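Local coordinates for protein probable chitinase A (PDB 4TX8) that probably hydrolyses chitin as a family 18 endochitinase, a barrel glycosidase carrying a chitin-binding module, at residues A160-F163 and I164-I167; I399-D402 and R403-Y407. All blocks are in the same frame, centred on the assembly; numbering follows the deposited sequence.

Both interactions lie within the chain's glycoside hydrolase 18 region, each a local contact along one helix, with centres about 22 Å apart and nearest atoms about 10 Å apart. Interaction 1 opens helix 160-171 on the outside of the barrel, so one flank meets solvent while the other carries apolar side chains inward. Interaction 2 is more buried and spans the whole of short helix 399-404 and the turn that ends it. Regular backbone bonding runs through both. The first adds an amide–carboxylate bond and phenylalanine–isoleucine packing; the second adds a Schellman motif, a water bridge and polar side chains engaged largely by residues outside the helix, including the carbohydrate-binding module.

Interaction 1 of 2, residues A160-F163 and I164-I167; sequences AAQF and IQDI
Gln-162 and Asp-166, one turn apart, are joined twice. Their backbones form the helical bond from Asp-166 N to Gln-162 O, 2.8 Å long, and their side chains add a second, from Gln-162 NE2 to Asp-166 OD1, also 2.8 Å. The glutamine reaches its partner because its chain bends at chi2 (59°), turning the amide forward along the helix to the carboxylate of the next turn. The acceptor lies almost in the amide plane, whereas the nitrogen comes to OD1 from above the carboxylate, 39° out of its plane. The other three backbone bonds of this turn run from the backbone N of Ile-164, Gln-165 and Ile-167 to O of Ala-160, Ala-161 and Phe-163, at 3.0 to 3.1 Å.

This is the first part of helix 160-171, which connects, in sequence, the parallel neighbouring strands 135-143 and 176-182 and so forms the helical limb of a beta-alpha-beta unit of the TIM barrel.

Apolar contact gathers on another flank. Ile-167 lays CG1 over one face of the Phe-163 ring, and its CD1 comes within 3.7 Å of Phe-163 CE2. CG1 of Ile-167 stands beside its own backbone nitrogen (chi1 -68°), a setting that also puts it 3.3 Å from Phe-163 O. Ile-164 runs its longer branch back in similar fashion, CG1 lying 3.2 Å from Ala-160 O.

Tyr-210 of helix 193-210 touches both Phe-163 and Ile-164, while Leu-153 packs on Phe-163, and Leu-126 and Phe-212 on Ile-167. Ahead of the glutamine, Ser-159 OG bonds to Gln-162 N.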
ATOM      1  N   ALA A 160      -7.058  16.404 -15.891  1.00 40.70           N
ATOM      2  CA  ALA A 160      -7.199  14.987 -16.203  1.00 39.01           C
ATOM      3  C   ALA A 160      -6.292  14.591 -17.365  1.00 39.74           C
ATOM      4  O   ALA A 160      -5.725  13.499 -17.371  1.00 37.20           O
ATOM      5  CB  ALA A 160      -8.647  14.656 -16.526  1.00 38.19           C
ATOM      6  N   ALA A 161      -6.152  15.484 -18.342  1.00 37.91           N
ATOM      7  CA  ALA A 161      -5.286  15.233 -19.490  1.00 41.32           C
ATOM      8  C   ALA A 161      -3.825  15.110 -19.064  1.00 42.38           C
ATOM      9  O   ALA A 161      -3.109  14.217 -19.521  1.00 44.46           O
ATOM     10  CB  ALA A 161      -5.444  16.335 -20.526  1.00 41.88           C
ATOM     11  N   GLN A 162      -3.388  16.010 -18.188  1.00 37.53           N
ATOM     12  CA  GLN A 162      -2.014  15.991 -17.700  1.00 39.14           C
ATOM     13  C   GLN A 162      -1.762  14.754 -16.844  1.00 38.54           C
ATOM     14  O   GLN A 162      -0.713  14.117 -16.949  1.00 39.68           O
ATOM     15  CB  GLN A 162      -1.707  17.257 -16.903  1.00 41.04           C
ATOM     16  CG  GLN A 162      -0.270  17.328 -16.420  1.00 45.60           C
ATOM     17  CD  GLN A 162       0.723  17.271 -17.562  1.00 47.16           C
ATOM     18  OE1 GLN A 162       0.651  18.063 -18.500  1.00 51.48           O
ATOM     19  NE2 GLN A 162       1.653  16.323 -17.494  1.00 43.71           N
ATOM     20  N   PHE A 163      -2.736  14.424 -16.002  1.00 35.17           N
ATOM     21  CA  PHE A 163      -2.687  13.232 -15.162  1.00 31.64           C
ATOM     22  C   PHE A 163      -2.495  11.972 -16.001  1.00 34.76           C
ATOM     23  O   PHE A 163      -1.702  11.095 -15.655  1.00 32.68           O
ATOM     24  CB  PHE A 163      -3.970  13.136 -14.337  1.00 31.03           C
ATOM     25  CG  PHE A 163      -4.048  11.928 -13.445  1.00 29.29           C
ATOM     26  CD1 PHE A 163      -3.217  11.805 -12.344  1.00 28.27           C
ATOM     27  CD2 PHE A 163      -4.986  10.936 -13.686  1.00 29.14           C
ATOM     28  CE1 PHE A 163      -3.302  10.705 -11.514  1.00 25.29           C
ATOM     29  CE2 PHE A 163      -5.077   9.832 -12.862  1.00 27.06           C
ATOM     30  CZ  PHE A 163      -4.232   9.715 -11.771  1.00 26.54           C
ATOM     31  N   ILE A 164      -3.218  11.896 -17.115  1.00 34.89           N
ATOM     32  CA  ILE A 164      -3.131  10.755 -18.018  1.00 33.87           C
ATOM     33  C   ILE A 164      -1.743  10.683 -18.657  1.00 35.79           C
ATOM     34  O   ILE A 164      -1.189   9.597 -18.844  1.00 35.72           O
ATOM     35  CB  ILE A 164      -4.229  10.825 -19.103  1.00 36.99           C
ATOM     36  CG1 ILE A 164      -5.590  10.489 -18.487  1.00 35.86           C
ATOM     37  CG2 ILE A 164      -3.925   9.880 -20.259  1.00 34.35           C
ATOM     38  CD1 ILE A 164      -6.762  10.703 -19.421  1.00 36.49           C
ATOM     39  N   GLN A 165      -1.176  11.844 -18.972  1.00 38.23           N
ATOM     40  CA  GLN A 165       0.186  11.906 -19.492  1.00 40.11           C
ATOM     41  C   GLN A 165       1.199  11.501 -18.425  1.00 37.58           C
ATOM     42  O   GLN A 165       2.205  10.856 -18.725  1.00 36.43           O
ATOM     43  CB  GLN A 165       0.501  13.309 -20.010  1.00 48.20           C
ATOM     44  CG  GLN A 165      -0.232  13.670 -21.290  1.00 63.63           C
ATOM     45  CD  GLN A 165       0.070  15.081 -21.757  1.00 77.36           C
ATOM     46  OE1 GLN A 165       0.536  15.918 -20.983  1.00 82.50           O
ATOM     47  NE2 GLN A 165      -0.191  15.350 -23.032  1.00 82.60           N
ATOM     48  N   ASP A 166       0.926  11.880 -17.179  1.00 34.38           N
ATOM     49  CA  ASP A 166       1.812  11.545 -16.068  1.00 33.77           C
ATOM     50  C   ASP A 166       1.848  10.038 -15.831  1.00 31.84           C
ATOM     51  O   ASP A 166       2.898   9.477 -15.515  1.00 32.59           O
ATOM     52  CB  ASP A 166       1.378  12.270 -14.794  1.00 32.07           C
ATOM     53  CG  ASP A 166       1.614  13.767 -14.865  1.00 38.67           C
ATOM     54  OD1 ASP A 166       2.319  14.218 -15.793  1.00 41.06           O
ATOM     55  OD2 ASP A 166       1.105  14.494 -13.984  1.00 38.95           O
ATOM     56  N   ILE A 167       0.696   9.392 -15.985  1.00 31.10           N
ATOM     57  CA  ILE A 167       0.605   7.941 -15.881  1.00 30.88           C
ATOM     58  C   ILE A 167       1.497   7.272 -16.925  1.00 34.88           C
ATOM     59  O   ILE A 167       2.301   6.400 -16.595  1.00 33.22           O
ATOM     60  CB  ILE A 167      -0.848   7.453 -16.054  1.00 35.38           C
ATOM     61  CG1 ILE A 167      -1.702   7.904 -14.867  1.00 35.46           C
ATOM     62  CG2 ILE A 167      -0.893   5.939 -16.210  1.00 34.43           C
ATOM     63  CD1 ILE A 167      -3.131   7.408 -14.908  1.00 33.84           C
TER

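Interaction 2 of 2, residues I399-D402 and R403-Y407; sequences INWD and RRDGY
Asp-402 meets Tyr-407 through both backbone and side chain where helix 399-404 ends. Tyr-407 N donates to Asp-402 O at 2.7 Å, and Gly-406 N to Arg-403 O at 3.1 Å; with the positive phi of Gly-406 (93°), the two bonds make a Schellman motif. At these backbone angles a beta carbon would press against the preceding carbonyl oxygen, so the turn suits a glycine.

The Asp-402 side chain swings away from its own backbone nitrogen (chi1 170°), which carries the carboxylate along the start of the outgoing chain. OD2 lies at the edge of the tyrosine ring, near its plane and 3.4 Å from Tyr-407 CD1, while OD1 lies 3.3 Å from Tyr-407 CA. Both oxygens also form hydrogen bonds, OD1 from Phe-409 N and OD2 with Ser-410 OG, so this aspartate ties the helix end to Phe-409 and the first residue of helix 410-417.

Arg-403 is stretched out from CG to NE, with the guanidinium plane set crosswise to the stem (chi4 -96°); the same group makes a cation-pi contact with Phe-124. NH1 donates to a water at 2.9 Å, which meets the group at its edge, in plane, and in turn donates to Asn-400 O at 2.8 Å. That carbonyl also takes Arg-404 N at 2.9 Å and is thus gripped twice. Arg-404 instead bends at chi2 and chi3, and its head bonds to Ser-120 O, Trp-71 O and Pro-64 O.

The short helix follows strand 393-397, the last of the barrel, and stands beside strand 108-114, where Asn-400 OD1 accepts from His-114 N. Its C-terminal end faces the carbohydrate-binding module: both arginines touch Pro-73 of strand 71-73, and Tyr-48 OH bonds to Arg-404 O.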
ATOM      1  N   ILE A 399       2.928   7.294  -0.052  1.00 20.36           N
ATOM      2  CA  ILE A 399       3.834   8.130  -0.829  1.00 23.15           C
ATOM      3  C   ILE A 399       3.805   9.579  -0.328  1.00 24.43           C
ATOM      4  O   ILE A 399       4.852  10.210  -0.158  1.00 25.66           O
ATOM      5  CB  ILE A 399       3.477   8.081  -2.332  1.00 23.67           C
ATOM      6  CG1 ILE A 399       3.682   6.660  -2.870  1.00 19.48           C
ATOM      7  CG2 ILE A 399       4.296   9.094  -3.120  1.00 18.87           C
ATOM      8  CD1 ILE A 399       3.487   6.529  -4.366  1.00 21.02           C
ATOM      9  N   ASN A 400       2.607  10.094  -0.067  1.00 22.76           N
ATOM     10  CA  ASN A 400       2.451  11.471   0.398  1.00 22.59           C
ATOM     11  C   ASN A 400       3.040  11.715   1.783  1.00 23.80           C
ATOM     12  O   ASN A 400       3.706  12.726   2.004  1.00 23.30           O
ATOM     13  CB  ASN A 400       0.978  11.865   0.392  1.00 22.60           C
ATOM     14  CG  ASN A 400       0.428  12.014  -1.009  1.00 25.05           C
ATOM     15  OD1 ASN A 400       0.458  11.071  -1.800  1.00 20.69           O
ATOM     16  ND2 ASN A 400      -0.079  13.201  -1.327  1.00 19.88           N
ATOM     17  N   TRP A 401       2.794  10.803   2.718  1.00 20.56           N
ATOM     18  CA  TRP A 401       3.360  10.962   4.051  1.00 22.55           C
ATOM     19  C   TRP A 401       4.877  10.834   3.998  1.00 24.49           C
ATOM     20  O   TRP A 401       5.587  11.553   4.702  1.00 25.69           O
ATOM     21  CB  TRP A 401       2.765   9.954   5.036  1.00 20.92           C
ATOM     22  CG  TRP A 401       1.485  10.437   5.635  1.00 21.54           C
ATOM     23  CD1 TRP A 401       0.246   9.892   5.478  1.00 22.23           C
ATOM     24  CD2 TRP A 401       1.315  11.590   6.470  1.00 24.49           C
ATOM     25  NE1 TRP A 401      -0.686  10.625   6.176  1.00 25.06           N
ATOM     26  CE2 TRP A 401      -0.055  11.675   6.792  1.00 25.02           C
ATOM     27  CE3 TRP A 401       2.189  12.555   6.982  1.00 26.94           C
ATOM     28  CZ2 TRP A 401      -0.571  12.687   7.599  1.00 25.27           C
ATOM     29  CZ3 TRP A 401       1.672  13.562   7.785  1.00 27.51           C
ATOM     30  CH2 TRP A 401       0.307  13.618   8.086  1.00 26.03           C
ATOM     31  N   ASP A 402       5.371   9.935   3.152  1.00 23.96           N
ATOM     32  CA  ASP A 402       6.811   9.779   2.983  1.00 24.85           C
ATOM     33  C   ASP A 402       7.435  11.053   2.418  1.00 26.20           C
ATOM     34  O   ASP A 402       8.493  11.491   2.868  1.00 26.89           O
ATOM     35  CB  ASP A 402       7.129   8.591   2.074  1.00 21.15           C
ATOM     36  CG  ASP A 402       8.595   8.536   1.689  1.00 23.42           C
ATOM     37  OD1 ASP A 402       9.419   8.142   2.541  1.00 23.35           O
ATOM     38  OD2 ASP A 402       8.924   8.897   0.539  1.00 24.64           O
ATOM     39  N   ARG A 403       6.764  11.645   1.435  1.00 24.55           N
ATOM     40  CA  ARG A 403       7.209  12.893   0.824  1.00 25.21           C
ATOM     41  C   ARG A 403       7.221  14.036   1.836  1.00 29.01           C
ATOM     42  O   ARG A 403       8.194  14.791   1.929  1.00 22.28           O
ATOM     43  CB  ARG A 403       6.307  13.245  -0.364  1.00 25.22           C
ATOM     44  CG  ARG A 403       6.565  14.601  -1.012  1.00 24.21           C
ATOM     45  CD  ARG A 403       5.610  14.790  -2.190  1.00 26.10           C
ATOM     46  NE  ARG A 403       5.676  16.116  -2.799  1.00 27.11           N
ATOM     47  CZ  ARG A 403       4.855  17.119  -2.500  1.00 29.64           C
ATOM     48  NH1 ARG A 403       3.906  16.956  -1.587  1.00 23.37           N
ATOM     49  NH2 ARG A 403       4.984  18.287  -3.113  1.00 36.41           N
ATOM     50  N   ARG A 404       6.137  14.153   2.594  1.00 24.43           N
ATOM     51  CA  ARG A 404       6.006  15.198   3.602  1.00 24.54           C
ATOM     52  C   ARG A 404       7.094  15.063   4.670  1.00 29.59           C
ATOM     53  O   ARG A 404       7.620  16.061   5.163  1.00 29.52           O
ATOM     54  CB  ARG A 404       4.612  15.145   4.236  1.00 23.59           C
ATOM     55  CG  ARG A 404       4.395  16.077   5.422  1.00 27.30           C
ATOM     56  CD  ARG A 404       4.764  17.521   5.106  1.00 28.36           C
ATOM     57  NE  ARG A 404       4.069  18.054   3.938  1.00 24.78           N
ATOM     58  CZ  ARG A 404       4.240  19.291   3.480  1.00 28.07           C
ATOM     59  NH1 ARG A 404       5.078  20.117   4.097  1.00 27.93           N
ATOM     60  NH2 ARG A 404       3.573  19.708   2.411  1.00 27.11           N
ATOM     61  N   ASP A 405       7.444  13.822   4.999  1.00 26.45           N
ATOM     62  CA  ASP A 405       8.423  13.547   6.048  1.00 29.00           C
ATOM     63  C   ASP A 405       9.870  13.583   5.546  1.00 29.68           C
ATOM     64  O   ASP A 405      10.802  13.372   6.319  1.00 31.14           O
ATOM     65  CB  ASP A 405       8.133  12.188   6.697  1.00 31.21           C
ATOM     66  CG  ASP A 405       6.843  12.188   7.504  1.00 37.98           C
ATOM     67  OD1 ASP A 405       6.415  13.274   7.953  1.00 40.83           O
ATOM     68  OD2 ASP A 405       6.260  11.100   7.696  1.00 34.64           O
ATOM     69  N   GLY A 406      10.053  13.848   4.255  1.00 28.86           N
ATOM     70  CA  GLY A 406      11.381  13.990   3.685  1.00 29.05           C
ATOM     71  C   GLY A 406      11.979  12.719   3.102  1.00 29.08           C
ATOM     72  O   GLY A 406      13.197  12.541   3.122  1.00 30.27           O
ATOM     73  N   TYR A 407      11.119  11.845   2.585  1.00 26.90           N
ATOM     74  CA  TYR A 407      11.537  10.589   1.956  1.00 27.73           C
ATOM     75  C   TYR A 407      12.360   9.709   2.892  1.00 29.84           C
ATOM     76  O   TYR A 407      13.247   8.981   2.449  1.00 30.41           O
ATOM     77  CB  TYR A 407      12.342  10.862   0.681  1.00 25.16           C
ATOM     78  CG  TYR A 407      11.688  11.829  -0.279  1.00 27.58           C
ATOM     79  CD1 TYR A 407      10.525  11.488  -0.960  1.00 26.31           C
ATOM     80  CD2 TYR A 407      12.247  13.077  -0.523  1.00 31.05           C
ATOM     81  CE1 TYR A 407       9.930  12.368  -1.848  1.00 27.06           C
ATOM     82  CE2 TYR A 407      11.663  13.962  -1.406  1.00 33.08           C
ATOM     83  CZ  TYR A 407      10.504  13.603  -2.066  1.00 31.94           C
ATOM     84  OH  TYR A 407       9.918  14.480  -2.945  1.00 32.17           O
TER
HETATM   85  O   HOH W   1       3.298  14.911   0.356  1.00 26.86           O